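PDB 3LX3: 6-pyruvoyl tetrahydrobiopterin synthase from Plasmodium vivax, which belongs to the 6-pyruvoyl tetrahydropterin synthase family and binds a zinc ion and 2-amino-1,5-dihydropteridine-4,6-dione. Local coordinates for residues 35-40 with 96-101; 91-96 with 126-131. All coordinates share one frame; numbering follows the deposited sequence.

Contact 1. Residues 35-40 with 96-101. With ZN (zinc ion), chain B.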
ATOM      1  N   ALA A  35      10.531   9.158 -19.774  1.00 14.48           N
ATOM      2  CA  ALA A  35      10.545   8.258 -20.897  1.00 14.95           C
ATOM      3  C   ALA A  35      11.954   7.646 -21.049  1.00 16.27           C
ATOM      4  O   ALA A  35      12.955   8.268 -20.690  1.00 15.34           O
ATOM      5  CB  ALA A  35      10.156   9.010 -22.174  1.00 14.99           C
ATOM      6  N   HIS A  36      12.025   6.427 -21.590  1.00 15.17           N
ATOM      7  CA  HIS A  36      13.300   5.784 -21.833  1.00 14.70           C
ATOM      8  C   HIS A  36      13.111   4.632 -22.813  1.00 16.02           C
ATOM      9  O   HIS A  36      11.989   4.251 -23.110  1.00 15.53           O
ATOM     10  CB  HIS A  36      13.950   5.320 -20.508  1.00 15.01           C
ATOM     11  CG  HIS A  36      13.600   3.928 -20.080  1.00 15.21           C
ATOM     12  ND1 HIS A  36      14.577   3.002 -19.772  1.00 16.38           N
ATOM     13  CD2 HIS A  36      12.412   3.324 -19.851  1.00 16.16           C
ATOM     14  CE1 HIS A  36      13.991   1.877 -19.385  1.00 17.96           C
ATOM     15  NE2 HIS A  36      12.676   2.031 -19.439  1.00 17.27           N
ATOM     16  N   PHE A  37      14.219   4.036 -23.206  1.00 15.97           N
ATOM     17  CA  PHE A  37      14.198   2.670 -23.730  1.00 15.52           C
ATOM     18  C   PHE A  37      15.574   2.055 -23.491  1.00 15.09           C
ATOM     19  O   PHE A  37      16.622   2.702 -23.669  1.00 16.12           O
ATOM     20  CB  PHE A  37      13.744   2.595 -25.227  1.00 16.14           C
ATOM     21  CG  PHE A  37      14.643   3.300 -26.215  1.00 16.33           C
ATOM     22  CD1 PHE A  37      15.716   2.651 -26.809  1.00 17.51           C
ATOM     23  CD2 PHE A  37      14.337   4.588 -26.618  1.00 19.58           C
ATOM     24  CE1 PHE A  37      16.487   3.287 -27.769  1.00 19.08           C
ATOM     25  CE2 PHE A  37      15.111   5.230 -27.542  1.00 18.47           C
ATOM     26  CZ  PHE A  37      16.190   4.580 -28.106  1.00 17.34           C
ATOM     27  N   ILE A  38      15.566   0.771 -23.159  1.00 16.95           N
ATOM     28  CA  ILE A  38      16.791  -0.036 -23.023  0.50 18.27           C
ATOM     29  C   ILE A  38      17.321  -0.408 -24.398  1.00 18.59           C
ATOM     30  O   ILE A  38      16.557  -0.827 -25.272  1.00 18.40           O
ATOM     31  CB  ILE A  38      16.485  -1.364 -22.276  0.50 19.66           C
ATOM     32  CG1 ILE A  38      16.031  -1.098 -20.838  0.50 17.28           C
ATOM     33  CG2 ILE A  38      17.710  -2.331 -22.340  0.50 19.25           C
ATOM     34  CD1 ILE A  38      17.030  -0.412 -19.948  0.50 18.24           C
ATOM     35  N   ALA A  39      18.627  -0.253 -24.598  1.00 19.65           N
ATOM     36  CA  ALA A  39      19.316  -0.788 -25.756  1.00 19.35           C
ATOM     37  C   ALA A  39      20.649  -1.328 -25.309  1.00 18.79           C
ATOM     38  O   ALA A  39      21.385  -0.665 -24.595  1.00 19.29           O
ATOM     39  CB  ALA A  39      19.545   0.318 -26.835  1.00 19.41           C
ATOM     40  N   PHE A  40      20.965  -2.538 -25.750  1.00 19.17           N
ATOM     41  CA  PHE A  40      22.299  -3.135 -25.566  1.00 20.35           C
ATOM     42  C   PHE A  40      22.596  -4.019 -26.779  1.00 22.81           C
ATOM     43  O   PHE A  40      21.820  -4.049 -27.700  1.00 20.99           O
ATOM     44  CB  PHE A  40      22.445  -3.887 -24.206  1.00 21.02           C
ATOM     45  CG  PHE A  40      21.412  -4.939 -23.919  1.00 22.90           C
ATOM     46  CD1 PHE A  40      21.533  -6.241 -24.420  1.00 24.03           C
ATOM     47  CD2 PHE A  40      20.389  -4.670 -23.018  1.00 23.28           C
ATOM     48  CE1 PHE A  40      20.611  -7.235 -24.087  1.00 26.85           C
ATOM     49  CE2 PHE A  40      19.469  -5.667 -22.685  1.00 26.51           C
ATOM     50  CZ  PHE A  40      19.586  -6.947 -23.240  1.00 27.00           C
ATOM     51  N   ASP A  96      27.004   2.288 -26.107  1.00 20.80           N
ATOM     52  CA  ASP A  96      27.820   1.802 -27.194  1.00 25.86           C
ATOM     53  C   ASP A  96      26.989   1.274 -28.349  1.00 24.61           C
ATOM     54  O   ASP A  96      27.559   0.842 -29.361  1.00 28.46           O
ATOM     55  CB  ASP A  96      28.789   0.719 -26.691  1.00 29.89           C
ATOM     56  CG  ASP A  96      28.093  -0.491 -26.063  1.00 34.25           C
ATOM     57  OD1 ASP A  96      26.922  -0.428 -25.632  1.00 35.26           O
ATOM     58  OD2 ASP A  96      28.775  -1.538 -25.962  1.00 43.15           O
ATOM     59  N   VAL A  97      25.665   1.333 -28.242  1.00 19.58           N
ATOM     60  CA  VAL A  97      24.780   0.846 -29.303  1.00 18.77           C
ATOM     61  C   VAL A  97      23.833   1.903 -29.839  1.00 21.03           C
ATOM     62  O   VAL A  97      22.927   1.600 -30.614  1.00 23.25           O
ATOM     63  CB  VAL A  97      23.976  -0.384 -28.854  1.00 19.45           C
ATOM     64  CG1 VAL A  97      24.882  -1.558 -28.536  1.00 21.61           C
ATOM     65  CG2 VAL A  97      23.089  -0.076 -27.649  1.00 20.23           C
ATOM     66  N   LEU A  98      23.978   3.148 -29.384  1.00 19.60           N
ATOM     67  CA  LEU A  98      23.183   4.253 -29.884  1.00 19.22           C
ATOM     68  C   LEU A  98      24.103   5.280 -30.493  1.00 20.35           C
ATOM     69  O   LEU A  98      25.189   5.548 -29.943  1.00 22.09           O
ATOM     70  CB  LEU A  98      22.373   4.946 -28.787  1.00 21.38           C
ATOM     71  CG  LEU A  98      21.430   4.059 -28.001  1.00 22.08           C
ATOM     72  CD1 LEU A  98      20.816   4.867 -26.839  1.00 25.80           C
ATOM     73  CD2 LEU A  98      20.384   3.466 -28.902  1.00 22.75           C
ATOM     74  N   ASN A  99      23.699   5.826 -31.642  1.00 18.47           N
ATOM     75  CA  ASN A  99      24.363   6.957 -32.295  1.00 18.37           C
ATOM     76  C   ASN A  99      23.586   8.200 -31.972  1.00 19.40           C
ATOM     77  O   ASN A  99      22.439   8.337 -32.363  1.00 19.51           O
ATOM     78  CB  ASN A  99      24.415   6.699 -33.804  1.00 20.84           C
ATOM     79  CG  ASN A  99      25.132   7.756 -34.574  1.00 28.51           C
ATOM     80  OD1 ASN A  99      24.912   8.932 -34.374  1.00 29.79           O
ATOM     81  ND2 ASN A  99      25.950   7.330 -35.535  1.00 39.72           N
ATOM     82  N   ILE A 100      24.160   9.089 -31.180  1.00 18.41           N
ATOM     83  CA  ILE A 100      23.451  10.245 -30.616  1.00 18.55           C
ATOM     84  C   ILE A 100      23.970  11.462 -31.369  1.00 20.27           C
ATOM     85  O   ILE A 100      25.158  11.784 -31.263  1.00 21.69           O
ATOM     86  CB  ILE A 100      23.676  10.383 -29.086  1.00 20.11           C
ATOM     87  CG1 ILE A 100      23.194   9.114 -28.366  1.00 24.75           C
ATOM     88  CG2 ILE A 100      22.993  11.676 -28.581  1.00 24.90           C
ATOM     89  CD1 ILE A 100      23.512   9.037 -26.849  1.00 34.80           C
ATOM     90  N   GLN A 101      23.122  12.078 -32.187  1.00 20.80           N
ATOM     91  CA  GLN A 101      23.507  13.210 -33.064  1.00 20.63           C
ATOM     92  C   GLN A 101      22.814  14.479 -32.564  1.00 23.27           C
ATOM     93  O   GLN A 101      21.676  14.420 -32.086  1.00 22.85           O
ATOM     94  CB  GLN A 101      23.098  12.930 -34.549  0.50 19.15           C
ATOM     95  CG  GLN A 101      23.529  14.004 -35.648  0.50 18.70           C
ATOM     96  CD  GLN A 101      23.104  13.695 -37.134  0.50 18.94           C
ATOM     97  OE1 GLN A 101      22.737  12.576 -37.462  0.50 27.40           O
ATOM     98  NE2 GLN A 101      23.210  14.682 -38.014  0.50 20.74           N
TER
HETATM   99 ZN    ZN B 201      11.318   0.478 -19.007  1.00 20.94          ZN
HETATM  100  O   HOH W   1      12.586  -0.879 -19.875  1.00 23.96           O
HETATM  101  O   HOH W   2      10.236  -1.370 -18.590  1.00 25.30           O
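The zinc-binding end of strand 20-40 packs against V97 and L98, where the chain leads into strand 98-103, the first strand of a small three-stranded antiparallel sheet. Four apolar side chains meet between them. V97 CG2 lies 3.7 Å from A39 CB. The same methyl sits 3.5 Å from A39 O, so it covers both the side chain and the carbonyl of A39. CG1 of V97 turns to the backbone of F40, 3.8 Å from F40 C. CG2 stands between the backbone N and the carbonyl carbon of V97, which sets one methyl on each of the two residues. L98 reaches in beside it. Its CD2 touches A39 CB at 3.9 Å and F37 CE1 at 4.1 Å. The side chains of F37 and L98 run past each other in opposite directions, and the methyl meets the ring obliquely. The F37 ring also stacks on Y117, and L98 packs on I109 and C111 of the neighbouring strand 106-111. H36, next to F37, binds the metal instead. Its NE2 holds the zinc ion at 2.1 Å, together with H48, H50 and two waters. ND1 is hydrogen-bonded to S132 OG, a second-shell bond that, with the zinc bond, would help hold the imidazole's rotation. The contact between the two segments is van der Waals packing, mainly of V97 and L98 methyls on A39 and the F40 backbone, with one methyl near the F37 ring. It buries 193 Å² and joins the small sheet to the strand beside the metal, while the polar chemistry is left to H36.

Contact 2. Residues 91-96 with 126-131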
ATOM      1  N   LEU A  91      18.444  10.098 -21.463  1.00 16.56           N
ATOM      2  CA  LEU A  91      19.342   9.845 -22.595  1.00 16.20           C
ATOM      3  C   LEU A  91      20.677   9.334 -22.052  1.00 18.65           C
ATOM      4  O   LEU A  91      21.418  10.093 -21.435  1.00 17.75           O
ATOM      5  CB  LEU A  91      19.538  11.112 -23.431  1.00 17.03           C
ATOM      6  CG  LEU A  91      20.350  11.009 -24.709  1.00 20.36           C
ATOM      7  CD1 LEU A  91      19.838   9.993 -25.619  1.00 25.86           C
ATOM      8  CD2 LEU A  91      20.358  12.421 -25.380  1.00 23.83           C
ATOM      9  N   PRO A  92      20.972   8.043 -22.287  1.00 16.88           N
ATOM     10  CA  PRO A  92      22.234   7.497 -21.807  1.00 18.14           C
ATOM     11  C   PRO A  92      23.349   7.855 -22.720  1.00 23.50           C
ATOM     12  O   PRO A  92      23.544   7.171 -23.746  1.00 25.51           O
ATOM     13  CB  PRO A  92      21.953   5.979 -21.797  1.00 22.87           C
ATOM     14  CG  PRO A  92      20.971   5.758 -22.782  1.00 20.20           C
ATOM     15  CD  PRO A  92      20.143   7.007 -22.923  1.00 19.17           C
ATOM     16  N   MET A  93      24.139   8.823 -22.293  1.00 21.53           N
ATOM     17  CA  MET A  93      25.116   9.477 -23.162  1.00 25.07           C
ATOM     18  C   MET A  93      26.361   8.596 -23.466  1.00 24.06           C
ATOM     19  O   MET A  93      27.083   8.874 -24.458  1.00 24.90           O
ATOM     20  CB  MET A  93      25.394  10.892 -22.615  1.00 29.79           C
ATOM     21  CG  MET A  93      26.221  10.889 -21.380  1.00 27.22           C
ATOM     22  SD  MET A  93      26.234  12.348 -20.218  1.00 30.23           S
ATOM     23  CE  MET A  93      27.618  13.282 -20.901  1.00 33.60           C
ATOM     24  N   TYR A  94      26.580   7.502 -22.730  1.00 21.92           N
ATOM     25  CA  TYR A  94      27.685   6.606 -22.989  1.00 20.18           C
ATOM     26  C   TYR A  94      27.332   5.252 -23.634  1.00 23.39           C
ATOM     27  O   TYR A  94      28.112   4.328 -23.618  1.00 23.19           O
ATOM     28  CB  TYR A  94      28.444   6.400 -21.720  1.00 21.33           C
ATOM     29  CG  TYR A  94      29.060   7.621 -21.100  1.00 22.41           C
ATOM     30  CD1 TYR A  94      29.493   8.687 -21.865  1.00 27.47           C
ATOM     31  CD2 TYR A  94      29.233   7.713 -19.738  1.00 21.69           C
ATOM     32  CE1 TYR A  94      30.153   9.772 -21.270  1.00 27.31           C
ATOM     33  CE2 TYR A  94      29.866   8.790 -19.169  1.00 21.16           C
ATOM     34  CZ  TYR A  94      30.307   9.826 -19.919  1.00 21.70           C
ATOM     35  OH  TYR A  94      30.959  10.918 -19.401  1.00 24.74           O
ATOM     36  N   SER A  95      26.174   5.160 -24.250  1.00 21.81           N
ATOM     37  CA  SER A  95      25.753   3.913 -24.867  1.00 20.52           C
ATOM     38  C   SER A  95      26.628   3.556 -26.042  1.00 19.59           C
ATOM     39  O   SER A  95      26.873   4.404 -26.923  1.00 25.25           O
ATOM     40  CB  SER A  95      24.331   4.046 -25.397  1.00 21.39           C
ATOM     41  OG  SER A  95      23.924   2.828 -26.024  1.00 21.53           O
ATOM     42  N   ASP A  96      27.004   2.288 -26.107  1.00 20.80           N
ATOM     43  CA  ASP A  96      27.820   1.802 -27.194  1.00 25.86           C
ATOM     44  C   ASP A  96      26.989   1.274 -28.349  1.00 24.61           C
ATOM     45  O   ASP A  96      27.559   0.842 -29.361  1.00 28.46           O
ATOM     46  CB  ASP A  96      28.789   0.719 -26.691  1.00 29.89           C
ATOM     47  CG  ASP A  96      28.093  -0.491 -26.063  1.00 34.25           C
ATOM     48  OD1 ASP A  96      26.922  -0.428 -25.632  1.00 35.26           O
ATOM     49  OD2 ASP A  96      28.775  -1.538 -25.962  1.00 43.15           O
ATOM     50  N   GLN A 126      20.603  14.331 -20.250  1.00 19.94           N
ATOM     51  CA  GLN A 126      21.772  13.572 -20.639  1.00 18.92           C
ATOM     52  C   GLN A 126      22.466  13.102 -19.368  1.00 18.64           C
ATOM     53  O   GLN A 126      23.005  13.912 -18.579  1.00 21.12           O
ATOM     54  CB  GLN A 126      22.759  14.388 -21.485  1.00 24.55           C
ATOM     55  CG  GLN A 126      22.373  14.491 -22.934  1.00 31.55           C
ATOM     56  CD  GLN A 126      23.555  14.878 -23.765  1.00 35.46           C
ATOM     57  OE1 GLN A 126      24.072  15.984 -23.615  1.00 32.89           O
ATOM     58  NE2 GLN A 126      24.017  13.964 -24.618  1.00 42.55           N
ATOM     59  N   ILE A 127      22.456  11.793 -19.169  1.00 19.69           N
ATOM     60  CA  ILE A 127      22.964  11.160 -17.958  1.00 19.25           C
ATOM     61  C   ILE A 127      24.182  10.295 -18.300  1.00 19.49           C
ATOM     62  O   ILE A 127      24.153   9.574 -19.306  1.00 19.04           O
ATOM     63  CB  ILE A 127      21.829  10.231 -17.357  1.00 20.16           C
ATOM     64  CG1 ILE A 127      20.497  10.994 -17.178  1.00 25.70           C
ATOM     65  CG2 ILE A 127      22.335   9.575 -16.070  1.00 26.20           C
ATOM     66  CD1 ILE A 127      20.695  12.195 -16.257  1.00 26.88           C
ATOM     67  N   PRO A 128      25.277  10.373 -17.506  1.00 20.95           N
ATOM     68  CA  PRO A 128      26.535   9.668 -17.814  1.00 21.95           C
ATOM     69  C   PRO A 128      26.482   8.176 -17.469  1.00 21.91           C
ATOM     70  O   PRO A 128      27.208   7.660 -16.598  1.00 22.43           O
ATOM     71  CB  PRO A 128      27.562  10.443 -16.996  1.00 22.88           C
ATOM     72  CG  PRO A 128      26.788  10.958 -15.826  1.00 23.50           C
ATOM     73  CD  PRO A 128      25.452  11.346 -16.412  1.00 20.41           C
ATOM     74  N   ILE A 129      25.607   7.503 -18.213  1.00 18.92           N
ATOM     75  CA  ILE A 129      25.385   6.077 -18.097  1.00 19.48           C
ATOM     76  C   ILE A 129      25.403   5.443 -19.488  1.00 18.88           C
ATOM     77  O   ILE A 129      25.207   6.113 -20.492  1.00 18.50           O
ATOM     78  CB  ILE A 129      24.069   5.772 -17.361  1.00 18.40           C
ATOM     79  CG1 ILE A 129      22.872   6.293 -18.108  1.00 17.65           C
ATOM     80  CG2 ILE A 129      24.164   6.334 -15.914  1.00 21.82           C
ATOM     81  CD1 ILE A 129      21.479   6.039 -17.404  1.00 22.84           C
ATOM     82  N   LYS A 130      25.619   4.131 -19.529  1.00 18.24           N
ATOM     83  CA  LYS A 130      25.655   3.388 -20.773  0.60 18.40           C
ATOM     84  C   LYS A 130      24.269   2.866 -21.195  1.00 18.47           C
ATOM     85  O   LYS A 130      23.978   2.760 -22.394  1.00 19.29           O
ATOM     86  CB  LYS A 130      26.645   2.229 -20.663  0.60 19.00           C
ATOM     87  CG  LYS A 130      28.093   2.664 -20.377  0.60 22.06           C
ATOM     88  CD  LYS A 130      28.968   1.474 -20.059  0.60 31.76           C
ATOM     89  CE  LYS A 130      28.924   0.412 -21.159  0.60 41.07           C
ATOM     90  NZ  LYS A 130      29.071   0.946 -22.556  0.60 46.24           N
ATOM     91  N   HIS A 131      23.427   2.538 -20.210  1.00 16.73           N
ATOM     92  CA  HIS A 131      22.067   2.001 -20.453  1.00 18.63           C
ATOM     93  C   HIS A 131      21.152   2.669 -19.480  1.00 17.02           C
ATOM     94  O   HIS A 131      21.534   2.864 -18.314  1.00 17.89           O
ATOM     95  CB  HIS A 131      21.990   0.489 -20.205  1.00 17.62           C
ATOM     96  CG  HIS A 131      23.135  -0.273 -20.810  1.00 17.98           C
ATOM     97  ND1 HIS A 131      24.287  -0.497 -20.110  1.00 19.62           N
ATOM     98  CD2 HIS A 131      23.312  -0.817 -22.037  1.00 20.69           C
ATOM     99  CE1 HIS A 131      25.124  -1.194 -20.870  1.00 20.64           C
ATOM    100  NE2 HIS A 131      24.570  -1.382 -22.054  1.00 20.69           N
TER
HETATM  101  O   HOH W   3      22.016   2.004 -24.206  1.00 18.85           O
HETATM  102  O   HOH W   4      25.527  -2.375 -24.523  1.00 24.98           O
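M93 CG stands between its own backbone N and carbonyl carbon (chi1 73°), and with chi2 near anti (-159°) this brings SD to the backbone of I127 and P128. SD is 3.5 Å from P128 N. Y94 CG is anti to the carbonyl carbon, and the ring reaches P128, with CE2 3.6 Å from P128 CB. The two side chains cross obliquely. One ring face of Y94 also carries M93 CG, offset toward the rim. Strands 89-92 and 124-127 pair in parallel before this point. I127 N donates to L91 O at 3.0 Å, and M93 N donates to I127 O in a nearly straight bond. I127 O also accepts from I129 N, across the inverse gamma turn centred on P128. The two donors approach from opposite faces of the carbonyl plane. Y94 N, in the type I turn from P92 to S95, then donates to I129 O at 3.0 Å, lying above the plane of that carbonyl. P92 CB packs on I129 CG1 on the side toward helix 134-149, where I129 meets I137. Farther along, waters take over. One water links S95 OG to K130 O, and another links D96 OD1 to H131 NE2 at the edge of the imidazole. Backbone bonds therefore hold the two segments together at the strand ends, and water-mediated links continue the join toward H131. There ND1 bonds to E136 OE2, so both ring nitrogens have partners, one a water and one E136, which would hold the ring's orientation.

How the contacts relate
The two contacts lie side by side, with centres about 7 Å apart, and D96 belongs to both. The chain leaves strand 89-92, passes through the turn of contact 2 and enters strand 98-103 in contact 1. S95 OG accepts a hydrogen bond from V97 N and ties the two parts. H131 CD2 of contact 2 lies 3.2 Å from A39 O, and I100 CD1 of contact 1 lies 3.6 Å from P92 O. Both contacts lie near the bound 2-amino-1,5-dihydropteridine-4,6-dione without lining its pocket: the side chain of F40 is about 7 Å from it and that of H131 about 8 Å. Contact 1 holds the zinc ligand H36, whereas the H131 side chain is about 11 Å from a zinc ion.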